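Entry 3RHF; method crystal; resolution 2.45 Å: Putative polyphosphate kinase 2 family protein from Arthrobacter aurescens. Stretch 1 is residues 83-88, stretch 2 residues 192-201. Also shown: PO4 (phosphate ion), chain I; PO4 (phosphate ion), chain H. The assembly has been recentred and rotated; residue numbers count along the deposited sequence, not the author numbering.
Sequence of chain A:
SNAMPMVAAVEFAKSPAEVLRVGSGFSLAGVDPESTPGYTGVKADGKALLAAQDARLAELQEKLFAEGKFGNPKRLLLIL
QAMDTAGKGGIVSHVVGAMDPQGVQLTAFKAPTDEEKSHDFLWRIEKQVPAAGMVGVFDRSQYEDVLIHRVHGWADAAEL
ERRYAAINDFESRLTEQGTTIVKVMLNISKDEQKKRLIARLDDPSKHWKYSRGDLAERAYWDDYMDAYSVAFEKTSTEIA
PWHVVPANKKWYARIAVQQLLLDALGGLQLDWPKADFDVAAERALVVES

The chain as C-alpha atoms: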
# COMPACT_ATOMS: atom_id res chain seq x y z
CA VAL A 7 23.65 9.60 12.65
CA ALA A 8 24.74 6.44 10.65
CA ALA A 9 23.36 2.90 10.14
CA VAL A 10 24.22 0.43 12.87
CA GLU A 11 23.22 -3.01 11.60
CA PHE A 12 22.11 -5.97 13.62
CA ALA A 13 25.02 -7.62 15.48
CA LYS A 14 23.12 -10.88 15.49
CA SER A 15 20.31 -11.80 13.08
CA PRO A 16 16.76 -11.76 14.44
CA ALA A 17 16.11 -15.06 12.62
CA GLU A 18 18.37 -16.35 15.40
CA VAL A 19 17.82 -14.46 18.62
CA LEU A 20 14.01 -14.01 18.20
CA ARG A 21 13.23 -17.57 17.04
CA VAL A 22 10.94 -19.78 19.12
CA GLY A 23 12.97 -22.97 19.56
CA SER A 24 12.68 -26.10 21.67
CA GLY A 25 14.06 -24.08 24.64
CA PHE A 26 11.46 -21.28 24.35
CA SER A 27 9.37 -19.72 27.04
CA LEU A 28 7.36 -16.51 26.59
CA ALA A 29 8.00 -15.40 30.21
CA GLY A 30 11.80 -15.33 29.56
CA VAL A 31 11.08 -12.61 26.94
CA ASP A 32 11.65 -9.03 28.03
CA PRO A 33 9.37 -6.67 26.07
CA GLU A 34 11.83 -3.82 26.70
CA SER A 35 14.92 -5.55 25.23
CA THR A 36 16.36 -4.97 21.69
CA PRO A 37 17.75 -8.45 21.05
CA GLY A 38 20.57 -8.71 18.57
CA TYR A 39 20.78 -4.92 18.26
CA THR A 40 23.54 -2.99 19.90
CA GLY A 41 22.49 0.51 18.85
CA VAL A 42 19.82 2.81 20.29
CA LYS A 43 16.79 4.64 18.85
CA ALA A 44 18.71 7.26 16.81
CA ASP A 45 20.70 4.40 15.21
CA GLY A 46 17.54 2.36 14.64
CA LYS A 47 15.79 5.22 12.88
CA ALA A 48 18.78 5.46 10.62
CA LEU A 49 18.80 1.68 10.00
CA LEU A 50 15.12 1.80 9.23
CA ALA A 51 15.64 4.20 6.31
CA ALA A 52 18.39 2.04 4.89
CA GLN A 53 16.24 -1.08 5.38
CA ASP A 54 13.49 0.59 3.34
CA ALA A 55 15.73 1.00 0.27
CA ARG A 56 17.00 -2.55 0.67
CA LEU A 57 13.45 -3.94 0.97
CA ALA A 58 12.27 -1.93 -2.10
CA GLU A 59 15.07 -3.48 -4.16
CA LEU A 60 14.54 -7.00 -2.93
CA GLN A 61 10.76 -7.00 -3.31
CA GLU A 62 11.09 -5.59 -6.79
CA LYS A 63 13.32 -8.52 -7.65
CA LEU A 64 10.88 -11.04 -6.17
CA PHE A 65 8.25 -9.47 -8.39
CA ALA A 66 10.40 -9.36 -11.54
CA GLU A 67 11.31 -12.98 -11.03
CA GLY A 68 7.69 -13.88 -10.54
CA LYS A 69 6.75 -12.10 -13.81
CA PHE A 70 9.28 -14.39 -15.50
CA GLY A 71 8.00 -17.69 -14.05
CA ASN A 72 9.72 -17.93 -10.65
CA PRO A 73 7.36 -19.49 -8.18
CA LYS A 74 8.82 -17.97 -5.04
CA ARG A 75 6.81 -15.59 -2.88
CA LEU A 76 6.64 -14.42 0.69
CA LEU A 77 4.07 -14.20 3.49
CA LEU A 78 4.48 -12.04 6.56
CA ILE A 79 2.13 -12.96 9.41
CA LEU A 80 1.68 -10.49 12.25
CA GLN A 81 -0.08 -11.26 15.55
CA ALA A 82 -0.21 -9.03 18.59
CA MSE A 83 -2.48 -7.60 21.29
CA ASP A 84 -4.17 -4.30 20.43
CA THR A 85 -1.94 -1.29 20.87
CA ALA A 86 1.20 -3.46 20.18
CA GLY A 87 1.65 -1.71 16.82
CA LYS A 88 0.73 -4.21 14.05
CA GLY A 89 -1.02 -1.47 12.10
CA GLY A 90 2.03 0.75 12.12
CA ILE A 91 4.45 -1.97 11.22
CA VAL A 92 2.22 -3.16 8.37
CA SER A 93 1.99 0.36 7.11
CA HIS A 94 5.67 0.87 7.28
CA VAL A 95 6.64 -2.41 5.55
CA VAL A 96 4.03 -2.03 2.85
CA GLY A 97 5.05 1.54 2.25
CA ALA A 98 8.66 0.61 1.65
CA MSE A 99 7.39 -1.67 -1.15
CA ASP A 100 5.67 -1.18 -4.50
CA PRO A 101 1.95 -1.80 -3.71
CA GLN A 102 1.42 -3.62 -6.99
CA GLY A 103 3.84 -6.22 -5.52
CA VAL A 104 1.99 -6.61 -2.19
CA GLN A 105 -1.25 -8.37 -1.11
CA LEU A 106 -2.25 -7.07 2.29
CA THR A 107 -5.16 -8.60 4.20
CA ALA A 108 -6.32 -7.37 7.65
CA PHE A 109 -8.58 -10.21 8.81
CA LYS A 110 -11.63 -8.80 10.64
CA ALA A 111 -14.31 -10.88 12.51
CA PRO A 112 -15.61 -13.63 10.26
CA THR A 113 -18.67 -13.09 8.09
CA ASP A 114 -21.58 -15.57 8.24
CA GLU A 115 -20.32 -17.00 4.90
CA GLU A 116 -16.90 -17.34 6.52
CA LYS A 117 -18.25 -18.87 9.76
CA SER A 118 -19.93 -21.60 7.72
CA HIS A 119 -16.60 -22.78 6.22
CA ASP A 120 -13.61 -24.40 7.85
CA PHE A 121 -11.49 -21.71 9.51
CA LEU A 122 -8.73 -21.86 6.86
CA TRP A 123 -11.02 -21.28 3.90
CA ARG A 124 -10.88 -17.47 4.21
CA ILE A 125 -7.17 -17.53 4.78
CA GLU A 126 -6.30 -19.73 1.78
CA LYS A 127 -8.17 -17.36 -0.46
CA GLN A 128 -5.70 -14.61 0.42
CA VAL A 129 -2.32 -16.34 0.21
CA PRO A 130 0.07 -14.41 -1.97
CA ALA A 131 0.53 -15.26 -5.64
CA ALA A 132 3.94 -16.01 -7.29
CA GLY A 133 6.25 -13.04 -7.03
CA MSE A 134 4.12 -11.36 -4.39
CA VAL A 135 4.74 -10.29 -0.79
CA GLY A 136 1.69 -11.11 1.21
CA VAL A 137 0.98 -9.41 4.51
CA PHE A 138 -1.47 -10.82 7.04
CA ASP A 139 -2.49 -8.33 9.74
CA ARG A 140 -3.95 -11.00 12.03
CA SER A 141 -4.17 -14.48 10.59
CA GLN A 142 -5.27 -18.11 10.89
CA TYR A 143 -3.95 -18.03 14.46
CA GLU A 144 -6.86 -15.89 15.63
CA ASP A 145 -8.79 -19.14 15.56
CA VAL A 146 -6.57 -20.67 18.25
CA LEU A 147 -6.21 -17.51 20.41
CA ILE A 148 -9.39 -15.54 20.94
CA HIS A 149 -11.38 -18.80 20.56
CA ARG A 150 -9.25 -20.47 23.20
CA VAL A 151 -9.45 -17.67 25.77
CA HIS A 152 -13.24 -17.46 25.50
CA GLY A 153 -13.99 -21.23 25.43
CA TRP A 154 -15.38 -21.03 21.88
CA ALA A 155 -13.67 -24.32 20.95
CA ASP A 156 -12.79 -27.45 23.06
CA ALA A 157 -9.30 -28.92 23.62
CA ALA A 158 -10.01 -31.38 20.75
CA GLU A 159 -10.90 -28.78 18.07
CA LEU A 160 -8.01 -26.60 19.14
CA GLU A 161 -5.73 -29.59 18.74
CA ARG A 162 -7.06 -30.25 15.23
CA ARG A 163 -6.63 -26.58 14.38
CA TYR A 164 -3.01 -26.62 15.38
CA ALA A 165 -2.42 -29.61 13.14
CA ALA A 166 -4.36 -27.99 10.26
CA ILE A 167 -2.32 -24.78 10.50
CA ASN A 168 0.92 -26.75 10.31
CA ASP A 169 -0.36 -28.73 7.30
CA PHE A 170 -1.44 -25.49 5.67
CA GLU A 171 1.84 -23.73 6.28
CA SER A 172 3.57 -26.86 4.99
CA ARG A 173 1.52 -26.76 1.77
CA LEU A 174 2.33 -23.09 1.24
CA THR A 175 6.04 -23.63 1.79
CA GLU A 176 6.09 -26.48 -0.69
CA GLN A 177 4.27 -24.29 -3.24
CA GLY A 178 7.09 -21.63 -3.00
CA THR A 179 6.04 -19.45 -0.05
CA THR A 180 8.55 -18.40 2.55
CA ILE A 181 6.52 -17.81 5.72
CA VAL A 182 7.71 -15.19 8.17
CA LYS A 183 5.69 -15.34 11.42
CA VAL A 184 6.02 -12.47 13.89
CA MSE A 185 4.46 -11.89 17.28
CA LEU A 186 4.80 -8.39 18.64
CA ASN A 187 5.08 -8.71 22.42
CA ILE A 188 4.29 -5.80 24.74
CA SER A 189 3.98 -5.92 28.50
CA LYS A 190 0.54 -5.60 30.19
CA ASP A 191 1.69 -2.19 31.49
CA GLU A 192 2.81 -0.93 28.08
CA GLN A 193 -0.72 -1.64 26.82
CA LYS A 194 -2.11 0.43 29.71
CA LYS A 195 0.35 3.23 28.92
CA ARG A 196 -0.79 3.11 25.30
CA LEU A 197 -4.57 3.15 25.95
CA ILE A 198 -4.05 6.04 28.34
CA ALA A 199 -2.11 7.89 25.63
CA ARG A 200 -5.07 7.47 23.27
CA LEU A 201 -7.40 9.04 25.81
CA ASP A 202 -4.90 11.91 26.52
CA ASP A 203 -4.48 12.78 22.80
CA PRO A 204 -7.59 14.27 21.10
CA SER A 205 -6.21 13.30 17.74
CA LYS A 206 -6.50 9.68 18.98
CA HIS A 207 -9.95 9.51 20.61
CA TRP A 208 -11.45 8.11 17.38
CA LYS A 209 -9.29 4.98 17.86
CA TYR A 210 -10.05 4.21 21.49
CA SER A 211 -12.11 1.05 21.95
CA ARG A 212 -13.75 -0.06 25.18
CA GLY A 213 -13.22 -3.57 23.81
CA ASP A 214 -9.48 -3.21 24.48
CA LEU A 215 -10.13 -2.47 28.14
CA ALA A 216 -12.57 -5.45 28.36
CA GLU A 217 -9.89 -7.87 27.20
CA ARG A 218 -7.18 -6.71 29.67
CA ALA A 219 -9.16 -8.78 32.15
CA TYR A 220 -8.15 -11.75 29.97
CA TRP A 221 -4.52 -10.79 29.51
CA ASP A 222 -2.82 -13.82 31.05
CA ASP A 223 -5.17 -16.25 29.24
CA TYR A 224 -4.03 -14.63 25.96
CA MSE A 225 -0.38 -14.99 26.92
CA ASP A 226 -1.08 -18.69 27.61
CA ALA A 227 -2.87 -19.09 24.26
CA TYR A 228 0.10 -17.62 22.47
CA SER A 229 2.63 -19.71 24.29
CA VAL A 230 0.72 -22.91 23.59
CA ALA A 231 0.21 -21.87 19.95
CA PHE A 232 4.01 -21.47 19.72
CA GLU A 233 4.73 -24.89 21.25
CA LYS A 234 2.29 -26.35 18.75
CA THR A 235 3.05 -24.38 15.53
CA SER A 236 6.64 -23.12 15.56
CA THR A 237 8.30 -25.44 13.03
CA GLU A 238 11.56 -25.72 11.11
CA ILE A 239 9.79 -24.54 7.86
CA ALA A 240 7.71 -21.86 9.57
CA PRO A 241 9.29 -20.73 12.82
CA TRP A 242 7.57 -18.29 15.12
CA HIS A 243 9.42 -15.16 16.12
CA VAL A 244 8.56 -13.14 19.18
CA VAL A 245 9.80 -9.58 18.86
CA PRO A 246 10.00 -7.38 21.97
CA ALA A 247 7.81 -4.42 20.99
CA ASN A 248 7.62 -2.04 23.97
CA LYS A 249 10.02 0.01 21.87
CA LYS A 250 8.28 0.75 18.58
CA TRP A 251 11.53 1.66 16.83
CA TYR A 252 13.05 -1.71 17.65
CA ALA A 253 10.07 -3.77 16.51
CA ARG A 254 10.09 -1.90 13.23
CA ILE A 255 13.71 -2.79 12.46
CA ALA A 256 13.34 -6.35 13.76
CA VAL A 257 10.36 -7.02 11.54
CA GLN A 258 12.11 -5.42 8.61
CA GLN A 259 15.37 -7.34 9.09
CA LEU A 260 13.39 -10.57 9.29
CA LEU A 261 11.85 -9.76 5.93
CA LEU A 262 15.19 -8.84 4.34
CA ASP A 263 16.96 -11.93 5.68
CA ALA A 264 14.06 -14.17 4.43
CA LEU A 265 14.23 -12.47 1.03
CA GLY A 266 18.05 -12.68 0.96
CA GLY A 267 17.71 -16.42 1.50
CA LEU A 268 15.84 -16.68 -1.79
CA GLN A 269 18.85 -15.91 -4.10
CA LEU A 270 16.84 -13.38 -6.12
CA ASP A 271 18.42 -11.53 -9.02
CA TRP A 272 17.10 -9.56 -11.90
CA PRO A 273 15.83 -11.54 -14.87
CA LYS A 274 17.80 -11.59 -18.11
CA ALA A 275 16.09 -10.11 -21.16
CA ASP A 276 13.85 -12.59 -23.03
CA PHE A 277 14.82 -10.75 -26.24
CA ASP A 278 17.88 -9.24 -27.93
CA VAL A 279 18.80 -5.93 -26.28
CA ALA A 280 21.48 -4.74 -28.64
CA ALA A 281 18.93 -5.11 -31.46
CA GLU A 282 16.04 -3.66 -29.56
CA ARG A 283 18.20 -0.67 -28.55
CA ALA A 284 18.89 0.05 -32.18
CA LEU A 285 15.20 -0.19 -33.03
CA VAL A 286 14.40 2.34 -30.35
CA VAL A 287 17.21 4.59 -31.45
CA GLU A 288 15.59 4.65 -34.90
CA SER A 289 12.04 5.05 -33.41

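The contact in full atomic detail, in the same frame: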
# COMPACT_ATOMS: atom_id res chain seq x y z
N MSE A 83 -1.40 -8.24 20.56
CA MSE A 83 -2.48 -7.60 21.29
C MSE A 83 -2.67 -6.17 20.77
O MSE A 83 -1.73 -5.58 20.19
CB MSE A 83 -2.12 -7.56 22.78
CG MSE A 83 -1.81 -8.92 23.40
SE MSE A 83 -3.33 -10.20 23.35
CE MSE A 83 -4.66 -9.12 24.33
N ASP A 84 -3.86 -5.61 20.98
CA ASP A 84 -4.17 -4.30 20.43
C ASP A 84 -3.25 -3.31 21.08
O ASP A 84 -2.86 -3.51 22.22
CB ASP A 84 -5.63 -3.88 20.64
CG ASP A 84 -6.62 -4.65 19.70
OD1 ASP A 84 -6.24 -5.11 18.60
OD2 ASP A 84 -7.81 -4.79 20.08
N THR A 85 -2.88 -2.25 20.34
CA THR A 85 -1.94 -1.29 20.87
C THR A 85 -0.48 -1.69 20.58
O THR A 85 0.40 -0.84 20.58
CB THR A 85 -2.23 -1.13 22.42
OG1 THR A 85 -2.90 0.11 22.64
CG2 THR A 85 -1.03 -1.28 23.25
N ALA A 86 -0.21 -2.97 20.33
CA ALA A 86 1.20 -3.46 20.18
C ALA A 86 1.89 -2.92 18.92
O ALA A 86 3.11 -3.08 18.75
CB ALA A 86 1.25 -4.95 20.17
N GLY A 87 1.11 -2.33 18.01
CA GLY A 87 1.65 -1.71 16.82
C GLY A 87 1.68 -2.53 15.54
O GLY A 87 2.55 -2.29 14.70
N LYS A 88 0.74 -3.46 15.34
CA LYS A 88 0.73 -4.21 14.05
C LYS A 88 0.44 -3.23 12.91
O LYS A 88 1.10 -3.23 11.86
CB LYS A 88 -0.35 -5.28 13.96
CG LYS A 88 -0.33 -6.41 14.92
CD LYS A 88 -1.61 -7.31 14.73
CE LYS A 88 -2.94 -6.65 15.15
NZ LYS A 88 -3.09 -6.45 16.69
N GLU A 192 2.70 -1.65 29.36
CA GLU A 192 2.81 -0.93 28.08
C GLU A 192 1.45 -0.75 27.39
O GLU A 192 1.17 0.33 26.87
CB GLU A 192 3.78 -1.63 27.12
CG GLU A 192 4.21 -0.79 25.92
CD GLU A 192 4.90 0.53 26.27
OE1 GLU A 192 5.62 0.60 27.29
OE2 GLU A 192 4.73 1.50 25.51
N GLN A 193 0.61 -1.79 27.41
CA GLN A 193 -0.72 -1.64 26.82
C GLN A 193 -1.51 -0.53 27.54
O GLN A 193 -2.15 0.32 26.91
CB GLN A 193 -1.49 -2.93 26.92
CG GLN A 193 -2.37 -3.18 25.80
CD GLN A 193 -3.78 -3.54 26.18
OE1 GLN A 193 -4.28 -3.10 27.19
NE2 GLN A 193 -4.47 -4.30 25.28
N LYS A 194 -1.46 -0.57 28.87
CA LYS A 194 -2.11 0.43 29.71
C LYS A 194 -1.59 1.82 29.37
O LYS A 194 -2.37 2.74 29.14
CB LYS A 194 -1.95 0.10 31.20
CG LYS A 194 -2.34 1.23 32.13
CD LYS A 194 -2.94 0.76 33.49
CE LYS A 194 -1.95 0.07 34.42
NZ LYS A 194 -2.60 -0.21 35.77
N LYS A 195 -0.27 1.96 29.30
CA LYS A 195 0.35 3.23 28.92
C LYS A 195 -0.16 3.69 27.55
O LYS A 195 -0.42 4.87 27.33
CB LYS A 195 1.86 3.04 28.91
CG LYS A 195 2.69 4.34 28.97
CD LYS A 195 4.20 4.11 28.64
CE LYS A 195 4.94 5.36 28.03
NZ LYS A 195 6.29 4.96 27.41
N ARG A 196 -0.34 2.76 26.63
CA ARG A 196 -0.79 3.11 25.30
C ARG A 196 -2.28 3.50 25.25
O ARG A 196 -2.62 4.46 24.56
CB ARG A 196 -0.40 2.04 24.26
CG ARG A 196 1.09 2.03 24.03
CD ARG A 196 1.58 0.95 23.12
NE ARG A 196 3.05 0.86 23.14
CZ ARG A 196 3.77 0.13 22.28
NH1 ARG A 196 3.19 -0.56 21.31
NH2 ARG A 196 5.06 0.05 22.42
N LEU A 197 -3.15 2.78 25.96
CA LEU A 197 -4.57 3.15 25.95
C LEU A 197 -4.76 4.50 26.62
O LEU A 197 -5.56 5.33 26.16
CB LEU A 197 -5.43 2.11 26.65
CG LEU A 197 -5.58 0.77 25.95
CD1 LEU A 197 -6.19 -0.20 26.92
CD2 LEU A 197 -6.42 0.88 24.68
N ILE A 198 -4.00 4.74 27.68
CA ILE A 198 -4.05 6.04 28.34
C ILE A 198 -3.64 7.15 27.39
O ILE A 198 -4.28 8.19 27.33
CB ILE A 198 -3.17 6.09 29.59
CG1 ILE A 198 -3.84 5.41 30.76
CG2 ILE A 198 -2.88 7.55 29.98
CD1 ILE A 198 -2.85 5.14 31.96
N ALA A 199 -2.55 6.91 26.65
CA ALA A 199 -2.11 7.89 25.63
C ALA A 199 -3.19 8.15 24.56
O ALA A 199 -3.38 9.28 24.13
CB ALA A 199 -0.78 7.51 25.02
N ARG A 200 -3.98 7.15 24.20
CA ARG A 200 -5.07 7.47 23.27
C ARG A 200 -6.10 8.40 23.87
O ARG A 200 -6.61 9.33 23.20
CB ARG A 200 -5.76 6.22 22.79
CG ARG A 200 -4.80 5.32 22.10
CD ARG A 200 -5.52 4.27 21.35
NE ARG A 200 -4.63 3.50 20.49
CZ ARG A 200 -4.98 2.32 20.00
NH1 ARG A 200 -6.16 1.81 20.32
NH2 ARG A 200 -4.15 1.65 19.21
N LEU A 201 -6.43 8.18 25.14
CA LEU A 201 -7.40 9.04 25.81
C LEU A 201 -6.86 10.47 26.05
O LEU A 201 -7.59 11.44 25.91
CB LEU A 201 -7.85 8.36 27.08
CG LEU A 201 -8.52 7.02 26.82
CD1 LEU A 201 -8.77 6.24 28.08
CD2 LEU A 201 -9.81 7.25 26.06
P PO4 I . -2.31 -2.58 16.94
O1 PO4 I . -3.70 -2.42 17.64
O2 PO4 I . -1.45 -1.33 17.46
O3 PO4 I . -1.57 -3.92 17.27
O4 PO4 I . -2.53 -2.54 15.39
P PO4 H . -1.40 4.72 18.20
O1 PO4 H . -2.41 4.82 19.35
O2 PO4 H . -1.65 5.89 17.28
O3 PO4 H . 0.04 4.92 18.66
O4 PO4 H . -1.52 3.34 17.55
O HOH W 1 5.16 -1.53 19.18

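Loops that bind anions do so largely with backbone N-H groups, and a loop whose amides face one way leaves carbonyls free to be used on another side. The contact between residues 83-88 and the helix 192-201 of this putative polyphosphate kinase illustrates the principle. The loop makes a type II beta turn from M83 to A86, closed by the hydrogen bond from A86 N to M83 O (3.0 Å), and then enters a helix for which G87 is the N-cap residue. The closest pair of CA atoms across the contact is T85 CA and Q193 CA, 6.1 Å apart. The contact is small, burying 327 Å² in all, and T85 supplies by far the largest share.

Direct polar bonding across the contact comes down to one hydrogen bond. R196 NH1 donates to T85 O at 2.9 Å with an N-H...O angle of 163°, and the carbonyl lies near the guanidinium plane, where the N-H groups point. The same guanidinium is also bound from within its own helix: R196 NE donates to E192 OE2 at 3.0 Å in a salt bridge one turn apart, with a weak second bond from R196 NH2 to E192 OE2 at 3.4 Å. A water extends the link, donating to A86 O (2.6 Å) and accepting from R196 NH1 (3.1 Å), so that two successive loop carbonyls are tied to one arginine nitrogen.

Van der Waals packing by the T85 side chain lies beside this bond. The CA-to-CB bond of T85 points toward the helix, and its methyl carbon CG2 lies 3.5 Å from Q193 CG and 3.4 Å from R196 CD, against the aliphatic portions of two polar side chains. T85 OG1 is 4.1 Å from L197 CD2; it also lies over one face of the R200 guanidinium, 4.0 Å from R200 NH2, a position suited to packing rather than to hydrogen bonding.

The loop's amides serve a phosphate ion, probably from the crystallisation liquor. T85 N donates to O1 of the chain I phosphate at 2.8 Å, G87 N to its O2 at 2.8 Å, and K88 N to its O3 at 3.0 Å; K88 NZ adds its charge at 3.0 Å from that same O3. G87 has phi/psi of 96/30, where a CB would be jammed against the preceding carbonyl O, so the backbone here calls for glycine. From the helix, R200 NE donates to O1 of the second phosphate, chain H, at 2.8 Å.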